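PDB 2HY5: putative sulfurtransferase DsrE from Allochromatium vinosum, which is of unknown function but probably acts as a sulfurtransferase or sulfur carrier and may take part in oxidising intracellular sulfur. Local coordinates for residues Lys2-Ile7 with Ile120-Leu125; His59-Trp64 with Asn102-Phe107; Tyr40-Asn45 with Gln83-Val88. All coordinates share one frame; numbering follows the deposited sequence.

Contact 1: residues Lys2-Ile7 with Ile120-Leu125; sequences KFALQI and IQADRL
Backbone hydrogen bonds carry most of this contact, and they show how a parallel strand pair is started. The carbonyl O of K2 accepts two successive N-H groups. R124 N approaches nearly along the C=O axis, at 3.2 Å from K2 O, whereas D123 N comes in from above the carbonyl plane, 2.7 Å from the same K2 O. Two residues on, A4 N bonds to R124 O at 2.9 Å, nearly along the C=O axis. Two CA-H...O contacts, F3 CA to R124 O and L125 CA to A4 O, accompany them.

The side chain of D123 closes the start of the pair. With CG anti to its carbonyl carbon, it turns OD2 onto K2 N at 2.8 Å, using the anti lone pair, so K2 is gripped at both its N-H and its C=O.

The pairing sets strand 124-128, outermost within this chain, against strand 2-7 in the parallel sheet of an alpha/beta domain of the DsrE/DsrF type. Helix 113-121 ends at Q121, and the two-residue loop A122-D123 leads into the strand.

Apolar contacts divide between the two faces of the sheet. On that of A4 and L125, A4 CB meets A122 CB at 3.7 Å, and L125 CD1 lies 3.9 Å from A4 CB. On the other face, R124 CB lies obliquely against F3 CD1 at 3.7 Å. The R124 chain bends at chi2 (-72°), and its NH1 returns to D123 O while NE and NH2 bond to backbone oxygens of the DsrH chain. At the exposed end a water joins K2 NZ to Q121 O.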
loop_
_atom_site.group_PDB
_atom_site.type_symbol
_atom_site.label_atom_id
_atom_site.label_comp_id
_atom_site.label_asym_id
_atom_site.label_seq_id
_atom_site.Cartn_x
_atom_site.Cartn_y
_atom_site.Cartn_z
ATOM N N LYS A 2 5.086 -10.950 -27.370
ATOM C CA LYS A 2 4.510 -9.625 -27.156
ATOM C C LYS A 2 4.014 -9.509 -25.713
ATOM O O LYS A 2 3.317 -10.392 -25.218
ATOM C CB LYS A 2 3.332 -9.396 -28.107
ATOM C CG LYS A 2 3.655 -9.575 -29.579
ATOM C CD LYS A 2 2.410 -9.340 -30.424
ATOM C CE LYS A 2 2.688 -9.509 -31.907
ATOM N NZ LYS A 2 1.458 -9.301 -32.722
ATOM N N PHE A 3 4.372 -8.408 -25.059
ATOM C CA PHE A 3 3.987 -8.156 -23.669
ATOM C C PHE A 3 3.032 -6.992 -23.486
ATOM O O PHE A 3 3.081 -6.008 -24.218
ATOM C CB PHE A 3 5.219 -7.824 -22.825
ATOM C CG PHE A 3 6.090 -8.997 -22.518
ATOM C CD1 PHE A 3 5.764 -9.866 -21.482
ATOM C CD2 PHE A 3 7.244 -9.230 -23.257
ATOM C CE1 PHE A 3 6.580 -10.960 -21.186
ATOM C CE2 PHE A 3 8.065 -10.316 -22.970
ATOM C CZ PHE A 3 7.733 -11.182 -21.935
ATOM N N ALA A 4 2.173 -7.123 -22.482
ATOM C CA ALA A 4 1.253 -6.066 -22.099
ATOM C C ALA A 4 1.671 -5.840 -20.650
ATOM O O ALA A 4 1.638 -6.774 -19.849
ATOM C CB ALA A 4 -0.190 -6.548 -22.169
ATOM N N LEU A 5 2.101 -4.628 -20.316
ATOM C CA LEU A 5 2.521 -4.341 -18.944
ATOM C C LEU A 5 1.532 -3.407 -18.267
ATOM O O LEU A 5 1.114 -2.410 -18.845
ATOM C CB LEU A 5 3.912 -3.700 -18.925
ATOM C CG LEU A 5 5.046 -4.469 -19.607
ATOM C CD1 LEU A 5 6.357 -3.732 -19.375
ATOM C CD2 LEU A 5 5.134 -5.887 -19.064
ATOM N N GLN A 6 1.165 -3.739 -17.034
ATOM C CA GLN A 6 0.225 -2.943 -16.261
ATOM C C GLN A 6 0.939 -2.481 -14.994
ATOM O O GLN A 6 1.558 -3.291 -14.305
ATOM C CB GLN A 6 -0.997 -3.795 -15.896
ATOM C CG GLN A 6 -2.151 -3.014 -15.271
ATOM C CD GLN A 6 -3.258 -3.932 -14.773
ATOM O OE1 GLN A 6 -3.613 -4.913 -15.431
ATOM N NE2 GLN A 6 -3.839 -3.591 -13.624
ATOM N N ILE A 7 0.867 -1.183 -14.707
ATOM C CA ILE A 7 1.502 -0.613 -13.520
ATOM C C ILE A 7 0.400 0.046 -12.692
ATOM O O ILE A 7 -0.285 0.947 -13.173
ATOM C CB ILE A 7 2.583 0.412 -13.925
ATOM C CG1 ILE A 7 3.662 -0.302 -14.754
ATOM C CG2 ILE A 7 3.210 1.047 -12.686
ATOM C CD1 ILE A 7 4.676 0.611 -15.377
ATOM N N ILE A 120 -5.500 -8.944 -24.841
ATOM C CA ILE A 120 -5.947 -9.828 -25.911
ATOM C C ILE A 120 -4.864 -10.003 -26.975
ATOM O O ILE A 120 -4.621 -11.115 -27.447
ATOM C CB ILE A 120 -7.221 -9.276 -26.593
ATOM C CG1 ILE A 120 -8.382 -9.265 -25.591
ATOM C CG2 ILE A 120 -7.564 -10.112 -27.815
ATOM C CD1 ILE A 120 -9.679 -8.709 -26.149
ATOM N N GLN A 121 -4.211 -8.905 -27.339
ATOM C CA GLN A 121 -3.179 -8.933 -28.371
ATOM C C GLN A 121 -1.833 -9.490 -27.925
ATOM O O GLN A 121 -1.142 -10.136 -28.709
ATOM C CB GLN A 121 -2.968 -7.527 -28.938
ATOM C CG GLN A 121 -4.203 -6.918 -29.586
ATOM C CD GLN A 121 -4.732 -7.759 -30.733
ATOM O OE1 GLN A 121 -3.967 -8.223 -31.579
ATOM N NE2 GLN A 121 -6.050 -7.945 -30.775
ATOM N N ALA A 122 -1.461 -9.244 -26.673
ATOM C CA ALA A 122 -0.177 -9.712 -26.156
ATOM C C ALA A 122 -0.171 -11.183 -25.762
ATOM O O ALA A 122 -1.215 -11.782 -25.506
ATOM C CB ALA A 122 0.247 -8.859 -24.969
ATOM N N ASP A 123 1.022 -11.760 -25.721
ATOM C CA ASP A 123 1.181 -13.157 -25.343
ATOM C C ASP A 123 1.194 -13.282 -23.824
ATOM O O ASP A 123 0.766 -14.295 -23.274
ATOM C CB ASP A 123 2.487 -13.708 -25.914
ATOM C CG ASP A 123 2.489 -13.738 -27.427
ATOM O OD1 ASP A 123 1.579 -14.372 -28.003
ATOM O OD2 ASP A 123 3.394 -13.132 -28.037
ATOM N N ARG A 124 1.680 -12.242 -23.152
ATOM C CA ARG A 124 1.757 -12.240 -21.694
ATOM C C ARG A 124 1.339 -10.897 -21.105
ATOM O O ARG A 124 1.646 -9.841 -21.661
ATOM C CB ARG A 124 3.187 -12.538 -21.240
ATOM C CG ARG A 124 3.752 -13.855 -21.745
ATOM C CD ARG A 124 3.113 -15.040 -21.055
ATOM N NE ARG A 124 3.738 -16.292 -21.474
ATOM C CZ ARG A 124 3.432 -16.949 -22.586
ATOM N NH1 ARG A 124 2.500 -16.484 -23.403
ATOM N NH2 ARG A 124 4.067 -18.076 -22.881
ATOM N N LEU A 125 0.631 -10.955 -19.982
ATOM C CA LEU A 125 0.202 -9.757 -19.267
ATOM C C LEU A 125 0.945 -9.787 -17.940
ATOM O O LEU A 125 0.714 -10.669 -17.109
ATOM C CB LEU A 125 -1.304 -9.776 -19.004
ATOM C CG LEU A 125 -1.821 -8.712 -18.025
ATOM C CD1 LEU A 125 -1.629 -7.307 -18.598
ATOM C CD2 LEU A 125 -3.282 -8.984 -17.738
HETATM O O HOH W 1 -1.201 -10.268 -31.351
#

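Contact 2: residues His59-Trp64 with Asn102-Phe107; sequences HIVNRW and NIHPKF
Apolar packing makes up the direct part of this contact, with V61 as the central side chain. Its CG1 branch, anti to the backbone N (chi1 -178°), reaches H104 CD2 at 3.8 Å and F107 CE1 at 4.2 Å, meeting both rings obliquely. One helical turn onward, W64 touches F107 with the root of its side chain, CB lying 4.1 Å from F107 CZ; its indole leads away, and NE1 bonds to S17.

The polar part is mediated by water. N62 OD1 lies near the plane of the H104 ring at its edge, but the two groups join through a water 2.8 Å from N62 OD1 and 2.7 Å from H104 NE2. Here the amide and imidazole planes stand 66° apart.

Bonds inside 102-107 fix the H104 ring. K106 N points to H104 ND1 at 3.1 Å, almost in the ring plane, so both ring nitrogens have partners. F107 N closes a type I turn onto H104 O, and this turn brings H104 and F107 to the same partner, V61.

The contact thus sets the first turn of helix 60-71 against the loop leading into strand 108-110, while M75 of strand 75-78 packs on both W64 and F107.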
loop_
_atom_site.group_PDB
_atom_site.type_symbol
_atom_site.label_atom_id
_atom_site.label_comp_id
_atom_site.label_asym_id
_atom_site.label_seq_id
_atom_site.Cartn_x
_atom_site.Cartn_y
_atom_site.Cartn_z
ATOM N N HIS A 59 15.079 9.556 -12.252
ATOM C CA HIS A 59 13.931 10.385 -12.585
ATOM C C HIS A 59 12.991 9.407 -13.283
ATOM O O HIS A 59 13.101 9.170 -14.481
ATOM C CB HIS A 59 14.354 11.502 -13.548
ATOM C CG HIS A 59 13.339 12.592 -13.696
ATOM N ND1 HIS A 59 12.036 12.356 -14.078
ATOM C CD2 HIS A 59 13.442 13.933 -13.525
ATOM C CE1 HIS A 59 11.380 13.501 -14.135
ATOM N NE2 HIS A 59 12.212 14.474 -13.804
ATOM N N ILE A 60 12.083 8.822 -12.517
ATOM C CA ILE A 60 11.162 7.836 -13.056
ATOM C C ILE A 60 10.385 8.252 -14.303
ATOM O O ILE A 60 10.339 7.511 -15.284
ATOM C CB ILE A 60 10.170 7.387 -11.973
ATOM C CG1 ILE A 60 10.942 6.710 -10.836
ATOM C CG2 ILE A 60 9.137 6.448 -12.572
ATOM C CD1 ILE A 60 10.082 6.282 -9.658
ATOM N N VAL A 61 9.773 9.428 -14.276
ATOM C CA VAL A 61 8.999 9.862 -15.428
ATOM C C VAL A 61 9.852 10.039 -16.676
ATOM O O VAL A 61 9.506 9.519 -17.736
ATOM C CB VAL A 61 8.254 11.175 -15.140
ATOM C CG1 VAL A 61 7.407 11.572 -16.352
ATOM C CG2 VAL A 61 7.368 10.997 -13.910
ATOM N N ASN A 62 10.958 10.768 -16.558
ATOM C CA ASN A 62 11.818 10.997 -17.713
ATOM C C ASN A 62 12.445 9.713 -18.226
ATOM O O ASN A 62 12.652 9.554 -19.426
ATOM C CB ASN A 62 12.917 12.012 -17.387
ATOM C CG ASN A 62 12.381 13.428 -17.293
ATOM O OD1 ASN A 62 11.276 13.715 -17.754
ATOM N ND2 ASN A 62 13.167 14.322 -16.706
ATOM N N ARG A 63 12.743 8.802 -17.309
ATOM C CA ARG A 63 13.346 7.526 -17.664
ATOM C C ARG A 63 12.369 6.703 -18.508
ATOM O O ARG A 63 12.760 6.085 -19.497
ATOM C CB ARG A 63 13.726 6.780 -16.391
ATOM C CG ARG A 63 14.492 5.503 -16.624
ATOM C CD ARG A 63 14.636 4.744 -15.316
ATOM N NE ARG A 63 15.964 4.888 -14.733
ATOM C CZ ARG A 63 16.352 4.272 -13.620
ATOM N NH1 ARG A 63 15.503 3.477 -12.977
ATOM N NH2 ARG A 63 17.587 4.435 -13.159
ATOM N N TRP A 64 11.098 6.697 -18.116
ATOM C CA TRP A 64 10.072 5.982 -18.878
ATOM C C TRP A 64 9.958 6.640 -20.253
ATOM O O TRP A 64 9.845 5.965 -21.274
ATOM C CB TRP A 64 8.710 6.074 -18.182
ATOM C CG TRP A 64 8.379 4.924 -17.270
ATOM C CD1 TRP A 64 8.097 4.994 -15.934
ATOM C CD2 TRP A 64 8.253 3.542 -17.631
ATOM N NE1 TRP A 64 7.805 3.745 -15.440
ATOM C CE2 TRP A 64 7.894 2.833 -16.462
ATOM C CE3 TRP A 64 8.412 2.830 -18.829
ATOM C CZ2 TRP A 64 7.684 1.449 -16.458
ATOM C CZ3 TRP A 64 8.203 1.453 -18.822
ATOM C CH2 TRP A 64 7.844 0.780 -17.644
ATOM N N ASN A 102 -0.838 18.746 -16.916
ATOM C CA ASN A 102 0.371 18.261 -16.268
ATOM C C ASN A 102 0.910 16.970 -16.870
ATOM O O ASN A 102 1.936 16.461 -16.437
ATOM C CB ASN A 102 0.130 18.077 -14.765
ATOM C CG ASN A 102 -0.876 16.989 -14.466
ATOM O OD1 ASN A 102 -1.676 16.620 -15.322
ATOM N ND2 ASN A 102 -0.849 16.476 -13.241
ATOM N N ILE A 103 0.243 16.449 -17.890
ATOM C CA ILE A 103 0.725 15.209 -18.483
ATOM C C ILE A 103 2.032 15.394 -19.254
ATOM O O ILE A 103 2.294 16.455 -19.828
ATOM C CB ILE A 103 -0.323 14.585 -19.428
ATOM C CG1 ILE A 103 0.020 13.111 -19.657
ATOM C CG2 ILE A 103 -0.356 15.334 -20.760
ATOM C CD1 ILE A 103 -0.851 12.438 -20.682
ATOM N N HIS A 104 2.868 14.363 -19.234
ATOM C CA HIS A 104 4.127 14.391 -19.964
ATOM C C HIS A 104 3.729 14.054 -21.407
ATOM O O HIS A 104 2.980 13.106 -21.644
ATOM C CB HIS A 104 5.083 13.339 -19.387
ATOM C CG HIS A 104 6.448 13.359 -20.000
ATOM N ND1 HIS A 104 6.682 12.987 -21.307
ATOM C CD2 HIS A 104 7.652 13.712 -19.488
ATOM C CE1 HIS A 104 7.970 13.110 -21.574
ATOM N NE2 HIS A 104 8.581 13.549 -20.487
ATOM N N PRO A 105 4.227 14.827 -22.389
ATOM C CA PRO A 105 3.918 14.628 -23.809
ATOM C C PRO A 105 4.119 13.244 -24.422
ATOM O O PRO A 105 3.548 12.954 -25.473
ATOM C CB PRO A 105 4.756 15.708 -24.496
ATOM C CG PRO A 105 5.925 15.865 -23.581
ATOM C CD PRO A 105 5.261 15.864 -22.227
ATOM N N LYS A 106 4.913 12.395 -23.780
ATOM C CA LYS A 106 5.146 11.048 -24.301
ATOM C C LYS A 106 4.038 10.062 -23.926
ATOM O O LYS A 106 3.939 8.974 -24.502
ATOM C CB LYS A 106 6.494 10.511 -23.809
ATOM C CG LYS A 106 7.634 10.704 -24.798
ATOM C CD LYS A 106 7.358 9.943 -26.092
ATOM C CE LYS A 106 8.491 10.108 -27.089
ATOM N NZ LYS A 106 8.730 11.542 -27.400
ATOM N N PHE A 107 3.207 10.438 -22.961
ATOM C CA PHE A 107 2.116 9.577 -22.519
ATOM C C PHE A 107 0.793 10.028 -23.133
ATOM O O PHE A 107 0.621 11.198 -23.471
ATOM C CB PHE A 107 1.966 9.632 -20.992
ATOM C CG PHE A 107 3.188 9.198 -20.227
ATOM C CD1 PHE A 107 4.336 9.983 -20.207
ATOM C CD2 PHE A 107 3.171 8.018 -19.488
ATOM C CE1 PHE A 107 5.442 9.604 -19.453
ATOM C CE2 PHE A 107 4.268 7.634 -18.733
ATOM C CZ PHE A 107 5.408 8.425 -18.717
HETATM O O HOH W 2 11.303 13.925 -20.546
#

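Contact 3: residues Tyr40-Asn45 with Gln83-Val88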
loop_
_atom_site.group_PDB
_atom_site.type_symbol
_atom_site.label_atom_id
_atom_site.label_comp_id
_atom_site.label_asym_id
_atom_site.label_seq_id
_atom_site.Cartn_x
_atom_site.Cartn_y
_atom_site.Cartn_z
ATOM N N TYR A 40 -2.621 2.252 -14.422
ATOM C CA TYR A 40 -3.939 2.244 -13.793
ATOM C C TYR A 40 -3.808 2.563 -12.301
ATOM O O TYR A 40 -2.706 2.535 -11.758
ATOM C CB TYR A 40 -4.594 0.872 -13.989
ATOM C CG TYR A 40 -6.081 0.856 -13.739
ATOM C CD1 TYR A 40 -6.896 1.891 -14.206
ATOM C CD2 TYR A 40 -6.685 -0.200 -13.057
ATOM C CE1 TYR A 40 -8.270 1.873 -14.001
ATOM C CE2 TYR A 40 -8.063 -0.228 -12.850
ATOM C CZ TYR A 40 -8.849 0.812 -13.323
ATOM O OH TYR A 40 -10.213 0.800 -13.128
ATOM N N HIS A 41 -4.927 2.851 -11.642
ATOM C CA HIS A 41 -4.910 3.212 -10.219
ATOM C C HIS A 41 -3.916 4.372 -10.058
ATOM O O HIS A 41 -3.804 5.218 -10.944
ATOM C CB HIS A 41 -4.460 2.029 -9.348
ATOM C CG HIS A 41 -5.270 0.781 -9.531
ATOM N ND1 HIS A 41 -6.624 0.720 -9.281
ATOM C CD2 HIS A 41 -4.902 -0.471 -9.898
ATOM C CE1 HIS A 41 -7.054 -0.511 -9.483
ATOM N NE2 HIS A 41 -6.028 -1.255 -9.859
ATOM N N ASP A 42 -3.193 4.409 -8.940
ATOM C CA ASP A 42 -2.201 5.462 -8.708
ATOM C C ASP A 42 -1.092 5.414 -9.756
ATOM O O ASP A 42 -0.257 6.314 -9.835
ATOM C CB ASP A 42 -1.585 5.327 -7.312
ATOM C CG ASP A 42 -2.334 6.121 -6.259
ATOM O OD1 ASP A 42 -3.363 6.746 -6.597
ATOM O OD2 ASP A 42 -1.889 6.118 -5.091
ATOM N N GLY A 43 -1.089 4.354 -10.559
ATOM C CA GLY A 43 -0.091 4.220 -11.602
ATOM C C GLY A 43 -0.136 5.384 -12.575
ATOM O O GLY A 43 0.874 5.722 -13.189
ATOM N N VAL A 44 -1.300 6.007 -12.721
ATOM C CA VAL A 44 -1.417 7.131 -13.644
ATOM C C VAL A 44 -0.479 8.283 -13.274
ATOM O O VAL A 44 -0.133 9.104 -14.126
ATOM C CB VAL A 44 -2.875 7.668 -13.709
ATOM C CG1 VAL A 44 -3.813 6.557 -14.174
ATOM C CG2 VAL A 44 -3.299 8.198 -12.347
ATOM N N ASN A 45 -0.049 8.331 -12.016
ATOM C CA ASN A 45 0.831 9.401 -11.562
ATOM C C ASN A 45 2.257 9.313 -12.120
ATOM O O ASN A 45 3.088 10.187 -11.863
ATOM C CB ASN A 45 0.842 9.442 -10.027
ATOM C CG ASN A 45 -0.495 9.908 -9.445
ATOM O OD1 ASN A 45 -0.823 9.613 -8.293
ATOM N ND2 ASN A 45 -1.262 10.647 -10.239
ATOM N N GLN A 83 -8.702 11.173 -14.054
ATOM C CA GLN A 83 -9.635 12.217 -13.643
ATOM C C GLN A 83 -9.782 12.254 -12.133
ATOM O O GLN A 83 -9.916 13.314 -11.532
ATOM C CB GLN A 83 -11.002 11.988 -14.288
ATOM C CG GLN A 83 -11.014 12.241 -15.782
ATOM C CD GLN A 83 -12.340 11.894 -16.423
ATOM O OE1 GLN A 83 -12.579 12.207 -17.590
ATOM N NE2 GLN A 83 -13.208 11.236 -15.665
ATOM N N ARG A 84 -9.750 11.081 -11.521
ATOM C CA ARG A 84 -9.888 10.978 -10.081
ATOM C C ARG A 84 -8.655 11.530 -9.370
ATOM O O ARG A 84 -8.758 12.133 -8.302
ATOM C CB ARG A 84 -10.083 9.511 -9.701
ATOM C CG ARG A 84 -10.897 9.260 -8.449
ATOM C CD ARG A 84 -11.089 7.762 -8.273
ATOM N NE ARG A 84 -11.427 7.125 -9.545
ATOM C CZ ARG A 84 -12.644 6.716 -9.890
ATOM N NH1 ARG A 84 -13.663 6.868 -9.055
ATOM N NH2 ARG A 84 -12.842 6.161 -11.078
ATOM N N ARG A 85 -7.492 11.355 -9.988
ATOM C CA ARG A 85 -6.239 11.767 -9.374
ATOM C C ARG A 85 -5.577 13.065 -9.822
ATOM O O ARG A 85 -4.634 13.532 -9.179
ATOM C CB ARG A 85 -5.258 10.604 -9.483
ATOM C CG ARG A 85 -5.796 9.342 -8.810
ATOM C CD ARG A 85 -4.899 8.150 -9.049
ATOM N NE ARG A 85 -5.304 6.974 -8.280
ATOM C CZ ARG A 85 -6.376 6.227 -8.531
ATOM N NH1 ARG A 85 -7.181 6.521 -9.540
ATOM N NH2 ARG A 85 -6.623 5.155 -7.782
ATOM N N GLY A 86 -6.048 13.647 -10.917
ATOM C CA GLY A 86 -5.467 14.900 -11.356
ATOM C C GLY A 86 -4.444 14.858 -12.475
ATOM O O GLY A 86 -3.548 15.695 -12.502
ATOM N N ILE A 87 -4.547 13.890 -13.379
ATOM C CA ILE A 87 -3.630 13.831 -14.516
ATOM C C ILE A 87 -4.465 14.406 -15.651
ATOM O O ILE A 87 -5.526 13.872 -15.986
ATOM C CB ILE A 87 -3.192 12.386 -14.845
ATOM C CG1 ILE A 87 -2.313 11.841 -13.714
ATOM C CG2 ILE A 87 -2.412 12.364 -16.158
ATOM C CD1 ILE A 87 -0.999 12.593 -13.512
ATOM N N VAL A 88 -3.985 15.499 -16.233
ATOM C CA VAL A 88 -4.729 16.201 -17.269
ATOM C C VAL A 88 -3.943 16.570 -18.522
ATOM O O VAL A 88 -2.832 17.089 -18.433
ATOM C CB VAL A 88 -5.309 17.517 -16.678
ATOM C CG1 VAL A 88 -6.133 18.248 -17.719
ATOM C CG2 VAL A 88 -6.134 17.215 -15.433
#
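A buried salt bridge with an apolar flank joins the 3-10 turn after strand 33-39 to the last turn of helix 79-85 and the residues after it, at the C-terminal ends of the strands of the parallel sheet in this DsrE/DsrF-type alpha/beta domain. Helix 79-85 follows the strand bearing C78, the cysteine persulfide site by similarity. G86, with positive phi, takes the chain out of that helix.

R85 spans the gap. Its chain is extended from CG to NE (chi2 174°, chi3 173°), which carries the guanidinium across to the backbone of H41 and D42. There the peptide carbon H41 C lies over the centre of one guanidinium face, 3.4 Å from R85 CZ, an approach that leaves the edge of the group for polar partners. NH1 returns to A81 O in its own helix. NH2 bonds to Q13 of the second copy of this protein and forms a salt bridge with E24 of the DsrF chain, the residue that also receives H41 ND1. D42 and E24 of the DsrF chain probably balance the buried positive charge, and one side chain ties together three chains.

The apolar flank lies along the stem of the arginine. V44 CG2, in the crowded position between backbone N and carbonyl carbon, packs across R85 CD at 3.7 Å and meets I87 CG1 at 4.0 Å. I87 also lies 3.8 Å from N45 ND2 through its CD1, and touches V44 O with CG1.

D42 supplies the salt bridge: its carboxylate stands 89° to the guanidinium plane, and R85 NE meets the anti lone pair of D42 OD1 in the guanidinium plane at 2.6 Å.

In the fold
The three contacts join different parts of one alpha/beta domain. Contact 1 brings the two chain ends together and so encloses contacts 2 and 3, whose own segments alternate along the sequence. Its centre lies about 21 Å from each of theirs, while contacts 2 and 3 are about 13 Å apart. N102 joins these two, its OD1 lying 2.7 Å from V88 N and its ND2 2.9 Å from G86 O. Strand 2-7 reaches both: I7 CD1 packs on W64 CZ2 at 3.3 Å, and I7 O lies 3.0 Å from Y40 N, a probable hydrogen bond. Nearest to C78, probably the cysteine that carries the persulfide, is contact 3: between side chains, V44 is about 4 Å away, Q6 about 9 Å and F107 about 11 Å.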